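Local coordinates for protein inorganic pyrophosphatase (Neisseria gonorrhoeae, PDB 5TEA) that catalyses the hydrolysis of inorganic pyrophosphate to two phosphate ions, most likely with magnesium, as a homohexameric cytoplasmic enzyme, at residues G19-G23 / G24-V28; K130-S133 / D134-Q137. All blocks are in the same frame, centred on the assembly; numbering follows the deposited sequence.

Contact 1 of 2, residues G19-G23 / G24-V28; sequences GDVDG and GIINV
Asp20 N donates to Ile25 O over 2.9 Å, and Ile25 N returns a longer bond to Asp20 O, 3.1 Å, so the two residues form an antiparallel hydrogen-bonded pair. Between them the chain reverses through a type I turn from Val21 to Gly24, in which Gly24 N reaches Val21 O at 2.9 Å. Gly24 suits the place because its phi is positive; with Ile25 it faces Asp20, making a G1 bulge. The Asp20 side chain braces the turn. With CG swung opposite the backbone N (chi1 -176°), Asp20 OD1 accepts from Gly23 N, three residues on, at 2.8 Å, met from above the carboxylate plane: an Asx motif. Glycine fits at 23 because a beta carbon there would clash with Asp20 OD2. On the side of the turn facing helix 167-183, Val21 CG2 and Ile26 CG2 approach to 4.3 Å; both residues also touch Ile174 of that helix, and branched apolar chains fit that buried face. Gly19, paired with Ile26, has backbone angles that would press a beta carbon against the preceding carbonyl and tightly against Asn27 N. The amide of Asn27 passes Gly19 with Asn27 ND2 3.7 Å from Gly19 N, but its bond goes to Thr17 O. Carboxylate, turn and bulge together let a very short hairpin close, with its backbone bonds and one acid fixing the shape and the two aliphatic chains fastening it to the helix.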
loop_
_atom_site.group_PDB
_atom_site.type_symbol
_atom_site.label_atom_id
_atom_site.label_comp_id
_atom_site.label_asym_id
_atom_site.label_seq_id
_atom_site.Cartn_x
_atom_site.Cartn_y
_atom_site.Cartn_z
ATOM N N GLY B 19 24.823 -0.008 23.259
ATOM C CA GLY B 19 23.965 0.834 24.080
ATOM C C GLY B 19 23.885 0.395 25.534
ATOM O O GLY B 19 24.807 -0.246 26.053
ATOM N N ASP B 20 22.774 0.721 26.200
ATOM C CA ASP B 20 22.637 0.550 27.653
ATOM C C ASP B 20 22.018 -0.816 27.942
ATOM O O ASP B 20 20.837 -0.942 28.270
ATOM C CB ASP B 20 21.797 1.684 28.244
ATOM C CG ASP B 20 21.700 1.626 29.768
ATOM O OD1 ASP B 20 22.288 0.722 30.390
ATOM O OD2 ASP B 20 21.021 2.497 30.347
ATOM N N VAL B 21 22.848 -1.860 27.836
ATOM C CA VAL B 21 22.343 -3.226 27.977
ATOM C C VAL B 21 21.729 -3.428 29.354
ATOM O O VAL B 21 20.612 -3.943 29.485
ATOM C CB VAL B 21 23.462 -4.247 27.704
ATOM C CG1 VAL B 21 22.914 -5.665 27.821
ATOM C CG2 VAL B 21 24.068 -4.000 26.332
ATOM N N ASP B 22 22.453 -3.026 30.406
ATOM C CA ASP B 22 21.943 -3.159 31.769
ATOM C C ASP B 22 20.611 -2.432 31.945
ATOM O O ASP B 22 19.701 -2.941 32.606
ATOM C CB ASP B 22 22.963 -2.619 32.773
ATOM C CG ASP B 22 24.042 -3.632 33.126
ATOM O OD1 ASP B 22 23.942 -4.794 32.694
ATOM O OD2 ASP B 22 24.992 -3.260 33.845
ATOM N N GLY B 23 20.475 -1.243 31.359
ATOM C CA GLY B 23 19.214 -0.528 31.456
ATOM C C GLY B 23 18.110 -1.051 30.558
ATOM O O GLY B 23 16.969 -0.591 30.666
ATOM N N GLY B 24 18.425 -1.992 29.680
ATOM C CA GLY B 24 17.452 -2.552 28.764
ATOM C C GLY B 24 17.098 -1.682 27.584
ATOM O O GLY B 24 16.110 -1.966 26.902
ATOM N N ILE B 25 17.854 -0.627 27.321
ATOM C CA ILE B 25 17.636 0.229 26.155
ATOM C C ILE B 25 18.882 0.095 25.297
ATOM O O ILE B 25 19.945 0.598 25.669
ATOM C CB ILE B 25 17.383 1.696 26.540
ATOM C CG1 ILE B 25 16.296 1.789 27.610
ATOM C CG2 ILE B 25 16.987 2.529 25.286
ATOM C CD1 ILE B 25 14.955 1.320 27.149
ATOM N N ILE B 26 18.767 -0.604 24.161
ATOM C CA ILE B 26 19.916 -0.915 23.320
ATOM C C ILE B 26 19.755 -0.244 21.960
ATOM O O ILE B 26 18.682 0.241 21.606
ATOM C CB ILE B 26 20.098 -2.428 23.143
ATOM C CG1 ILE B 26 18.900 -2.997 22.367
ATOM C CG2 ILE B 26 20.317 -3.089 24.516
ATOM C CD1 ILE B 26 18.992 -4.472 22.083
ATOM N N ASN B 27 20.834 -0.276 21.170
ATOM C CA ASN B 27 20.801 0.246 19.807
ATOM C C ASN B 27 20.530 -0.901 18.844
ATOM O O ASN B 27 21.152 -1.963 18.949
ATOM C CB ASN B 27 22.117 0.953 19.453
ATOM C CG ASN B 27 22.361 2.191 20.305
ATOM O OD1 ASN B 27 21.428 2.913 20.634
ATOM N ND2 ASN B 27 23.611 2.423 20.683
ATOM N N VAL B 28 19.604 -0.683 17.913
ATOM C CA VAL B 28 19.198 -1.690 16.936
ATOM C C VAL B 28 19.246 -1.062 15.554
ATOM O O VAL B 28 18.834 0.088 15.374
ATOM C CB VAL B 28 17.781 -2.236 17.249
ATOM C CG1 VAL B 28 17.254 -3.091 16.099
ATOM C CG2 VAL B 28 17.842 -3.061 18.531
#

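Contact 2 of 2, residues K130-S133 / D134-Q137; sequences KTLS and DLPQ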
loop_
_atom_site.group_PDB
_atom_site.type_symbol
_atom_site.label_atom_id
_atom_site.label_comp_id
_atom_site.label_asym_id
_atom_site.label_seq_id
_atom_site.Cartn_x
_atom_site.Cartn_y
_atom_site.Cartn_z
ATOM N N LYS B 130 6.264 -3.709 27.643
ATOM C CA LYS B 130 7.519 -3.812 28.368
ATOM C C LYS B 130 7.970 -5.243 28.593
ATOM O O LYS B 130 9.155 -5.455 28.877
ATOM C CB LYS B 130 7.417 -3.089 29.725
ATOM C CG LYS B 130 7.247 -1.568 29.559
ATOM C CD LYS B 130 7.237 -0.793 30.873
ATOM C CE LYS B 130 7.120 0.707 30.602
ATOM N NZ LYS B 130 6.938 1.509 31.858
ATOM N N THR B 131 7.070 -6.221 28.487
ATOM C CA THR B 131 7.383 -7.640 28.628
ATOM C C THR B 131 6.713 -8.398 27.496
ATOM O O THR B 131 5.819 -7.881 26.834
ATOM C CB THR B 131 6.880 -8.207 29.962
ATOM O OG1 THR B 131 5.447 -8.179 29.963
ATOM C CG2 THR B 131 7.408 -7.402 31.129
ATOM N N LEU B 132 7.111 -9.659 27.304
ATOM C CA LEU B 132 6.465 -10.474 26.278
ATOM C C LEU B 132 4.985 -10.681 26.583
ATOM O O LEU B 132 4.156 -10.721 25.668
ATOM C CB LEU B 132 7.166 -11.830 26.152
ATOM C CG LEU B 132 8.557 -11.866 25.504
ATOM C CD1 LEU B 132 9.071 -13.285 25.471
ATOM C CD2 LEU B 132 8.528 -11.299 24.113
ATOM N N SER B 133 4.642 -10.841 27.864
ATOM C CA SER B 133 3.253 -11.062 28.256
ATOM C C SER B 133 2.366 -9.857 27.957
ATOM O O SER B 133 1.134 -9.992 27.970
ATOM C CB SER B 133 3.183 -11.392 29.746
ATOM O OG SER B 133 3.333 -10.194 30.490
ATOM N N ASP B 134 2.958 -8.676 27.723
ATOM C CA ASP B 134 2.155 -7.514 27.336
ATOM C C ASP B 134 1.650 -7.634 25.903
ATOM O O ASP B 134 0.630 -7.030 25.560
ATOM C CB ASP B 134 2.959 -6.224 27.469
ATOM C CG ASP B 134 3.268 -5.872 28.910
ATOM O OD1 ASP B 134 2.576 -6.402 29.819
ATOM O OD2 ASP B 134 4.198 -5.071 29.106
ATOM N N LEU B 135 2.361 -8.375 25.060
ATOM C CA LEU B 135 1.930 -8.580 23.677
ATOM C C LEU B 135 0.754 -9.551 23.633
ATOM O O LEU B 135 0.603 -10.389 24.521
ATOM C CB LEU B 135 3.084 -9.152 22.847
ATOM C CG LEU B 135 4.358 -8.330 22.720
ATOM C CD1 LEU B 135 5.427 -9.106 21.957
ATOM C CD2 LEU B 135 4.037 -7.025 22.023
ATOM N N PRO B 136 -0.091 -9.479 22.598
ATOM C CA PRO B 136 -1.076 -10.551 22.409
ATOM C C PRO B 136 -0.341 -11.873 22.244
ATOM O O PRO B 136 0.615 -11.982 21.471
ATOM C CB PRO B 136 -1.833 -10.155 21.130
ATOM C CG PRO B 136 -1.286 -8.861 20.689
ATOM C CD PRO B 136 -0.292 -8.346 21.686
ATOM N N GLN B 137 -0.769 -12.870 23.009
ATOM C CA GLN B 137 -0.040 -14.126 22.998
ATOM C C GLN B 137 -0.172 -14.819 21.650
ATOM O O GLN B 137 0.724 -15.568 21.258
ATOM C CB GLN B 137 -0.522 -15.003 24.150
ATOM C CG GLN B 137 -0.217 -14.356 25.510
ATOM C CD GLN B 137 1.280 -14.064 25.714
ATOM O OE1 GLN B 137 2.026 -14.935 26.171
ATOM N NE2 GLN B 137 1.722 -12.842 25.365
#
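Asp134 folds back over Thr131, and Asp134 CB lies 3.4 Å from Thr131 O, the acceptor for Asp134 N in the same turn. With CG turned opposite its own carbonyl carbon (chi1 -68°), the carboxylate swings back toward Lys130 and Thr131, and Asp134 CG comes within 3.3 Å of Thr131 OG1. Asp134 OD1 lies 3.4 Å from the same Thr131 OG1. Asp134 OD2, the other oxygen at the tip, is gripped twice: Lys130 N approaches on its anti lone pair at 2.9 Å, nearly straight at 163°, while Thr131 N comes from above the carboxylate plane at 3.2 Å. Two backbone N-H groups thus fix the rotation of the acid and probably favour its charged form. A short acidic side chain is right for this reach. Thr131 OG1 and Ser133 OG are hydrogen-bonded at 3.0 Å, with either as donor.

Leu132 O is also held twice, by Leu135 N and by Gln137 NE2, from opposite faces of its plane. The bend at chi2 (-58°) brings the Gln137 amide back, and Gln137 NE2 donates to Leu135 O as well, at 2.8 Å; both acceptors lie close to the amide plane. Leu132 and Leu135, whose side chains meet through CD2 and CD1, both pack on Ile140. The arrangement is a tight 3-10 turn leading into helix 137-149, with Pro136 as the N-cap residue.

How the contacts relate
Contacts 1 and 2 come in series along the chain, about a hundred residues apart, without touching: their centres are 19 Å apart and their nearest atoms about 8 Å. Strand 94-107 is their common neighbour. Arg98 touches Ile25 of contact 1 and Lys130 of contact 2, while Val99 packs on Ile26 and Ile100 on Leu135. Contact 1 does not touch the metal site, but the Ile26 side chain is about 10 Å from that of Asp80, a calcium ligand, and about 13 Å from the ion itself. Contact 2 lies away from the known sites, and its Pro136 packs on Asn125 of a second subunit, whereas contact 1 touches no other chain of the hexamer.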